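Local structure of TqaA (Penicillium aethiopicum, 5DLK) at residues 186-189 / 190-194; 57-60 / 61-65. The protein belongs to a fungal nonribosomal peptide synthetase whose condensation-like CT domain, the part modelled here, probably closes the finished, phosphopantetheine-tethered peptide into a macrocycle. All coordinates share one frame; numbering follows the deposited sequence.

In the fold
Interaction 2 comes first along the chain, in helix 56-63, and interaction 1 follows in helix 186-197; their centres are 23 Å apart and the nearest atoms about 11 Å. Both belong to the condensation domain. The five-stranded mixed sheet links them: helix 56-63 leads into its strand 67-75, and strand 169-177 leads through the loop with Gly183 into helix 186-197. Gly183 contacts phosphopantetheine in a structure of this protein, though the ligand is absent here. The side chain of Ile186 is about 4 Å from Gly183, and that of Phe61 about 9 Å from Gly183, consistent with both helices lying near the phosphopantetheine path, interaction 1 the closer. Interaction 2 touches strand 329-336 of the six-stranded sheet.

Interaction 1: 186-189 / 190-194; sequences IPKL and FSDFA
Phe190 packs back against Ile186 and Leu189 on the buried side of the first turns of helix 186-197. Its CG stands anti to the carbonyl carbon (chi1 -61°), which swings the ring back toward the start of the helix. There CE2 meets Ile186 CG1 at 3.8 Å, while on another part of the ring CD1 comes within 3.8 Å of Leu189 CD2, the methyl approaching obliquely. The carbonyl oxygen of Ile186 sits over one ring face, off toward the rim, with CD2 of Phe190 3.5 Å from this oxygen. The same oxygen accepts a weak bond from Phe190 N and another from Leu189 N.

The next turn is regular i to i+4 pairing: Ser191 N to Pro187 O, Asp192 N to Lys188 O at 2.9 Å, and Phe193 N to Leu189 O at 3.0 Å. This helix follows the Ser-His-x-x-x-Asp-Gly signature of condensation-like domains, which starts at the end of strand 169-177 and finishes at Gly183; Pro187 sits in the first turn of the helix, where little use is made of amide N-H groups. Tyr70 and Trp72 meet the Phe190 ring edge-to-face, Leu189 rests on Ile174 and Ile176 of strand 169-177, and Phe193 reaches Leu84 and Thr87 of helix 81-94.

The solvent side, with Lys188 and Ser191, is looser. Ser191 OG lies near two carbonyl oxygens, Pro187 O at 3.3 Å and Lys188 O at 3.4 Å, either one a weak bond at best. Lys188, exposed, bends at chi2 (69°) so that its CD passes alongside Ser191 OG, and its NZ stays 5.2 Å from Asp192 OD1, making no salt bridge there. Asp192, though next to them, is buried and held through OD2, by a salt bridge to Arg94 and a hydrogen bond with His95.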
ATOM      1  N   ILE A 186      -5.714   6.986  -1.709  1.00 25.51           N
ATOM      2  CA  ILE A 186      -6.976   6.420  -2.200  1.00 30.29           C
ATOM      3  C   ILE A 186      -8.220   7.268  -1.831  1.00 28.93           C
ATOM      4  O   ILE A 186      -9.163   7.320  -2.627  1.00 29.77           O
ATOM      5  CB  ILE A 186      -7.181   4.938  -1.738  1.00 26.47           C
ATOM      6  CG1 ILE A 186      -8.356   4.293  -2.493  1.00 25.68           C
ATOM      7  CG2 ILE A 186      -7.345   4.790  -0.230  1.00 25.14           C
ATOM      8  CD1 ILE A 186      -8.143   4.218  -3.983  1.00 26.19           C
ATOM      9  N   PRO A 187      -8.228   7.968  -0.670  1.00 29.44           N
ATOM     10  CA  PRO A 187      -9.434   8.790  -0.498  1.00 28.79           C
ATOM     11  C   PRO A 187      -9.499   9.953  -1.482  1.00 30.26           C
ATOM     12  O   PRO A 187     -10.586  10.489  -1.726  1.00 30.57           O
ATOM     13  CB  PRO A 187      -9.312   9.305   0.948  1.00 32.61           C
ATOM     14  CG  PRO A 187      -8.346   8.364   1.614  1.00 31.71           C
ATOM     15  CD  PRO A 187      -7.362   8.058   0.524  1.00 28.99           C
ATOM     16  N   LYS A 188      -8.356  10.308  -2.061  1.00 28.93           N
ATOM     17  CA  LYS A 188      -8.282  11.390  -3.027  1.00 28.66           C
ATOM     18  C   LYS A 188      -8.852  10.933  -4.371  1.00 32.51           C
ATOM     19  O   LYS A 188      -9.407  11.730  -5.129  1.00 30.90           O
ATOM     20  CB  LYS A 188      -6.835  11.867  -3.190  1.00 35.94           C
ATOM     21  CG  LYS A 188      -6.692  13.330  -3.575  1.00 42.22           C
ATOM     22  CD  LYS A 188      -7.104  14.236  -2.433  1.00 40.84           C
ATOM     23  CE  LYS A 188      -7.006  15.699  -2.826  1.00 52.94           C
ATOM     24  NZ  LYS A 188      -7.360  16.610  -1.697  1.00 55.90           N
ATOM     25  N   LEU A 189      -8.698   9.650  -4.678  1.00 27.95           N
ATOM     26  CA  LEU A 189      -9.313   9.102  -5.879  1.00 28.51           C
ATOM     27  C   LEU A 189     -10.831   9.295  -5.768  1.00 30.79           C
ATOM     28  O   LEU A 189     -11.489   9.732  -6.724  1.00 28.33           O
ATOM     29  CB  LEU A 189      -8.948   7.614  -6.059  1.00 29.98           C
ATOM     30  CG  LEU A 189      -9.315   6.882  -7.363  1.00 29.37           C
ATOM     31  CD1 LEU A 189      -8.465   5.627  -7.572  1.00 26.77           C
ATOM     32  CD2 LEU A 189     -10.783   6.503  -7.386  1.00 31.30           C
ATOM     33  N   PHE A 190     -11.378   8.976  -4.599  1.00 25.79           N
ATOM     34  CA  PHE A 190     -12.829   9.031  -4.402  1.00 29.33           C
ATOM     35  C   PHE A 190     -13.345  10.472  -4.350  1.00 30.99           C
ATOM     36  O   PHE A 190     -14.391  10.777  -4.925  1.00 31.50           O
ATOM     37  CB  PHE A 190     -13.228   8.290  -3.121  1.00 27.39           C
ATOM     38  CG  PHE A 190     -12.869   6.826  -3.118  1.00 25.68           C
ATOM     39  CD1 PHE A 190     -12.938   6.069  -4.286  1.00 26.42           C
ATOM     40  CD2 PHE A 190     -12.447   6.213  -1.946  1.00 29.44           C
ATOM     41  CE1 PHE A 190     -12.605   4.720  -4.279  1.00 23.72           C
ATOM     42  CE2 PHE A 190     -12.118   4.865  -1.923  1.00 27.37           C
ATOM     43  CZ  PHE A 190     -12.197   4.115  -3.092  1.00 25.68           C
ATOM     44  N   SER A 191     -12.623  11.361  -3.669  1.00 28.87           N
ATOM     45  CA  SER A 191     -13.064  12.757  -3.559  1.00 32.51           C
ATOM     46  C   SER A 191     -12.929  13.504  -4.897  1.00 34.36           C
ATOM     47  O   SER A 191     -13.780  14.329  -5.226  1.00 35.33           O
ATOM     48  CB  SER A 191     -12.306  13.488  -2.441  1.00 32.50           C
ATOM     49  OG  SER A 191     -10.931  13.641  -2.738  1.00 35.16           O
ATOM     50  N   ASP A 192     -11.889  13.198  -5.677  1.00 27.89           N
ATOM     51  CA  ASP A 192     -11.774  13.707  -7.041  1.00 28.59           C
ATOM     52  C   ASP A 192     -12.919  13.206  -7.928  1.00 31.35           C
ATOM     53  O   ASP A 192     -13.471  13.976  -8.715  1.00 31.94           O
ATOM     54  CB  ASP A 192     -10.438  13.318  -7.671  1.00 30.85           C
ATOM     55  CG  ASP A 192      -9.280  14.176  -7.170  1.00 35.83           C
ATOM     56  OD1 ASP A 192      -9.467  14.920  -6.175  1.00 31.41           O
ATOM     57  OD2 ASP A 192      -8.184  14.099  -7.773  1.00 34.70           O
ATOM     58  N   PHE A 193     -13.266  11.926  -7.815  1.00 30.97           N
ATOM     59  CA  PHE A 193     -14.384  11.377  -8.591  1.00 35.41           C
ATOM     60  C   PHE A 193     -15.666  12.160  -8.293  1.00 32.49           C
ATOM     61  O   PHE A 193     -16.335  12.647  -9.205  1.00 34.12           O
ATOM     62  CB  PHE A 193     -14.603   9.884  -8.290  1.00 30.92           C
ATOM     63  CG  PHE A 193     -15.623   9.227  -9.193  1.00 29.03           C
ATOM     64  CD1 PHE A 193     -16.986   9.377  -8.954  1.00 31.07           C
ATOM     65  CD2 PHE A 193     -15.220   8.439 -10.261  1.00 31.19           C
ATOM     66  CE1 PHE A 193     -17.924   8.776  -9.779  1.00 30.74           C
ATOM     67  CE2 PHE A 193     -16.155   7.828 -11.087  1.00 29.89           C
ATOM     68  CZ  PHE A 193     -17.509   7.999 -10.843  1.00 31.98           C
ATOM     69  N   ALA A 194     -15.989  12.286  -7.014  1.00 31.70           N
ATOM     70  CA  ALA A 194     -17.200  12.980  -6.602  1.00 34.25           C
ATOM     71  C   ALA A 194     -17.193  14.428  -7.087  1.00 37.44           C
ATOM     72  O   ALA A 194     -18.197  14.915  -7.611  1.00 34.36           O
ATOM     73  CB  ALA A 194     -17.355  12.922  -5.109  1.00 33.32           C
TER

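Interaction 2: 57-60 / 61-65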
ATOM      1  N   ALA A  57       8.503  -1.326  -4.222  1.00 17.02           N
ATOM      2  CA  ALA A  57       7.241  -1.452  -3.479  1.00 18.80           C
ATOM      3  C   ALA A  57       6.073  -1.779  -4.424  1.00 16.80           C
ATOM      4  O   ALA A  57       5.223  -2.615  -4.119  1.00 17.62           O
ATOM      5  CB  ALA A  57       6.948  -0.173  -2.691  1.00 17.64           C
ATOM      6  N   GLN A  58       6.028  -1.112  -5.571  1.00 19.53           N
ATOM      7  CA  GLN A  58       5.034  -1.491  -6.586  1.00 18.52           C
ATOM      8  C   GLN A  58       5.122  -2.961  -6.933  1.00 19.21           C
ATOM      9  O   GLN A  58       4.101  -3.658  -7.027  1.00 16.83           O
ATOM     10  CB  GLN A  58       5.218  -0.651  -7.850  1.00 15.97           C
ATOM     11  CG  GLN A  58       4.673   0.748  -7.714  1.00 16.43           C
ATOM     12  CD  GLN A  58       4.819   1.511  -9.013  1.00 21.60           C
ATOM     13  OE1 GLN A  58       5.936   1.689  -9.506  1.00 20.21           O
ATOM     14  NE2 GLN A  58       3.687   1.924  -9.602  1.00 19.50           N
ATOM     15  N   HIS A  59       6.347  -3.432  -7.138  1.00 15.81           N
ATOM     16  CA  HIS A  59       6.595  -4.836  -7.465  1.00 17.66           C
ATOM     17  C   HIS A  59       6.184  -5.795  -6.350  1.00 18.72           C
ATOM     18  O   HIS A  59       5.725  -6.911  -6.612  1.00 18.82           O
ATOM     19  CB  HIS A  59       8.077  -5.032  -7.789  1.00 21.84           C
ATOM     20  CG  HIS A  59       8.357  -6.218  -8.653  1.00 27.08           C
ATOM     21  ND1 HIS A  59       9.623  -6.740  -8.811  1.00 30.37           N
ATOM     22  CD2 HIS A  59       7.536  -6.988  -9.410  1.00 31.92           C
ATOM     23  CE1 HIS A  59       9.572  -7.775  -9.632  1.00 32.35           C
ATOM     24  NE2 HIS A  59       8.317  -7.949 -10.006  1.00 30.68           N
ATOM     25  N   VAL A  60       6.374  -5.380  -5.101  1.00 16.76           N
ATOM     26  CA  VAL A  60       5.902  -6.181  -3.965  1.00 15.61           C
ATOM     27  C   VAL A  60       4.427  -6.498  -4.134  1.00 16.04           C
ATOM     28  O   VAL A  60       3.998  -7.654  -4.025  1.00 16.69           O
ATOM     29  CB  VAL A  60       6.114  -5.450  -2.615  1.00 16.85           C
ATOM     30  CG1 VAL A  60       5.245  -6.066  -1.497  1.00 16.10           C
ATOM     31  CG2 VAL A  60       7.581  -5.477  -2.240  1.00 20.44           C
ATOM     32  N   PHE A  61       3.644  -5.464  -4.408  1.00 16.72           N
ATOM     33  CA  PHE A  61       2.198  -5.658  -4.520  1.00 15.70           C
ATOM     34  C   PHE A  61       1.828  -6.472  -5.754  1.00 16.62           C
ATOM     35  O   PHE A  61       0.932  -7.307  -5.699  1.00 17.13           O
ATOM     36  CB  PHE A  61       1.487  -4.304  -4.529  1.00 16.26           C
ATOM     37  CG  PHE A  61       1.424  -3.655  -3.182  1.00 17.18           C
ATOM     38  CD1 PHE A  61       0.853  -4.324  -2.111  1.00 19.10           C
ATOM     39  CD2 PHE A  61       1.954  -2.383  -2.973  1.00 15.74           C
ATOM     40  CE1 PHE A  61       0.797  -3.746  -0.848  1.00 20.75           C
ATOM     41  CE2 PHE A  61       1.903  -1.787  -1.711  1.00 18.79           C
ATOM     42  CZ  PHE A  61       1.319  -2.480  -0.637  1.00 18.33           C
ATOM     43  N   ILE A  62       2.500  -6.231  -6.872  1.00 16.64           N
ATOM     44  CA  ILE A  62       2.184  -6.972  -8.101  1.00 15.24           C
ATOM     45  C   ILE A  62       2.466  -8.464  -7.943  1.00 20.34           C
ATOM     46  O   ILE A  62       1.635  -9.314  -8.316  1.00 18.55           O
ATOM     47  CB  ILE A  62       2.954  -6.386  -9.315  1.00 17.43           C
ATOM     48  CG1 ILE A  62       2.388  -4.995  -9.618  1.00 19.34           C
ATOM     49  CG2 ILE A  62       2.818  -7.297 -10.522  1.00 20.82           C
ATOM     50  CD1 ILE A  62       3.213  -4.171 -10.592  1.00 20.01           C
ATOM     51  N   LYS A  63       3.603  -8.792  -7.323  1.00 17.83           N
ATOM     52  CA  LYS A  63       3.973 -10.184  -7.137  1.00 17.45           C
ATOM     53  C   LYS A  63       2.999 -10.922  -6.241  1.00 18.01           C
ATOM     54  O   LYS A  63       2.891 -12.146  -6.310  1.00 24.20           O
ATOM     55  CB  LYS A  63       5.374 -10.304  -6.518  1.00 22.09           C
ATOM     56  CG  LYS A  63       6.540 -10.090  -7.459  1.00 28.48           C
ATOM     57  CD  LYS A  63       7.829 -10.436  -6.681  1.00 33.96           C
ATOM     58  CE  LYS A  63       9.097 -10.162  -7.463  1.00 45.77           C
ATOM     59  NZ  LYS A  63       9.117 -10.894  -8.771  1.00 47.44           N
ATOM     60  N   ARG A  64       2.311 -10.175  -5.387  1.00 18.10           N
ATOM     61  CA  ARG A  64       1.370 -10.751  -4.434  1.00 19.00           C
ATOM     62  C   ARG A  64      -0.089 -10.679  -4.923  1.00 21.05           C
ATOM     63  O   ARG A  64      -1.040 -10.965  -4.167  1.00 20.23           O
ATOM     64  CB  ARG A  64       1.536 -10.055  -3.085  1.00 17.04           C
ATOM     65  CG  ARG A  64       2.845 -10.515  -2.383  1.00 17.00           C
ATOM     66  CD  ARG A  64       3.364  -9.531  -1.346  1.00 19.43           C
ATOM     67  NE  ARG A  64       4.653 -10.001  -0.815  1.00 19.23           N
ATOM     68  CZ  ARG A  64       5.823  -9.918  -1.456  1.00 22.05           C
ATOM     69  NH1 ARG A  64       5.910  -9.401  -2.688  1.00 17.12           N
ATOM     70  NH2 ARG A  64       6.920 -10.392  -0.874  1.00 19.99           N
ATOM     71  N   GLY A  65      -0.260 -10.308  -6.190  1.00 19.08           N
ATOM     72  CA  GLY A  65      -1.589 -10.313  -6.796  1.00 20.76           C
ATOM     73  C   GLY A  65      -2.534  -9.355  -6.101  1.00 20.71           C
ATOM     74  O   GLY A  65      -3.735  -9.629  -5.981  1.00 22.19           O
TER
HETATM   75  O   HOH W   1       7.579 -10.443 -11.181  1.00 37.64           O
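A Schellman motif closes helix 56-63, and the side chains of His59 and Val60 meet those of Lys63 and Arg64 in the turn leading up to it. Gly65, with positive phi, is the C' residue: its N bonds to Ile62 O while Thr66 N reaches back to Phe61 O. Val60 O is gripped twice, by Arg64 NH1 at 2.9 Å and weakly by Arg64 N at 3.3 Å. NH1 arrives well off the carbonyl direction, with a C=O...N angle of 112°, yet the oxygen lies near the guanidinium plane, and Val60 CG1 covers one face of that group, 3.6 Å from NH1.

On the next flank Lys63 crosses His59. Its CE lies over the imidazole face, 3.6 Å from the ring centroid, in a CH-pi contact. The chain then bends at its last torsion (-57°), bringing NZ beside a water that accepts from it and also bonds His59 NE2, each at 2.9 Å.

Beyond the turn, Arg64 NE forms a salt bridge with Glu421. Phe61 stacks on His178 of the Ser-His-x-x-x-Asp-Gly signature, setting the helix against that loop; Gln58 and Ile62 touch Phe102 of strand 100-105, and Ala57 and Val60 lie on Phe330 of strand 329-336.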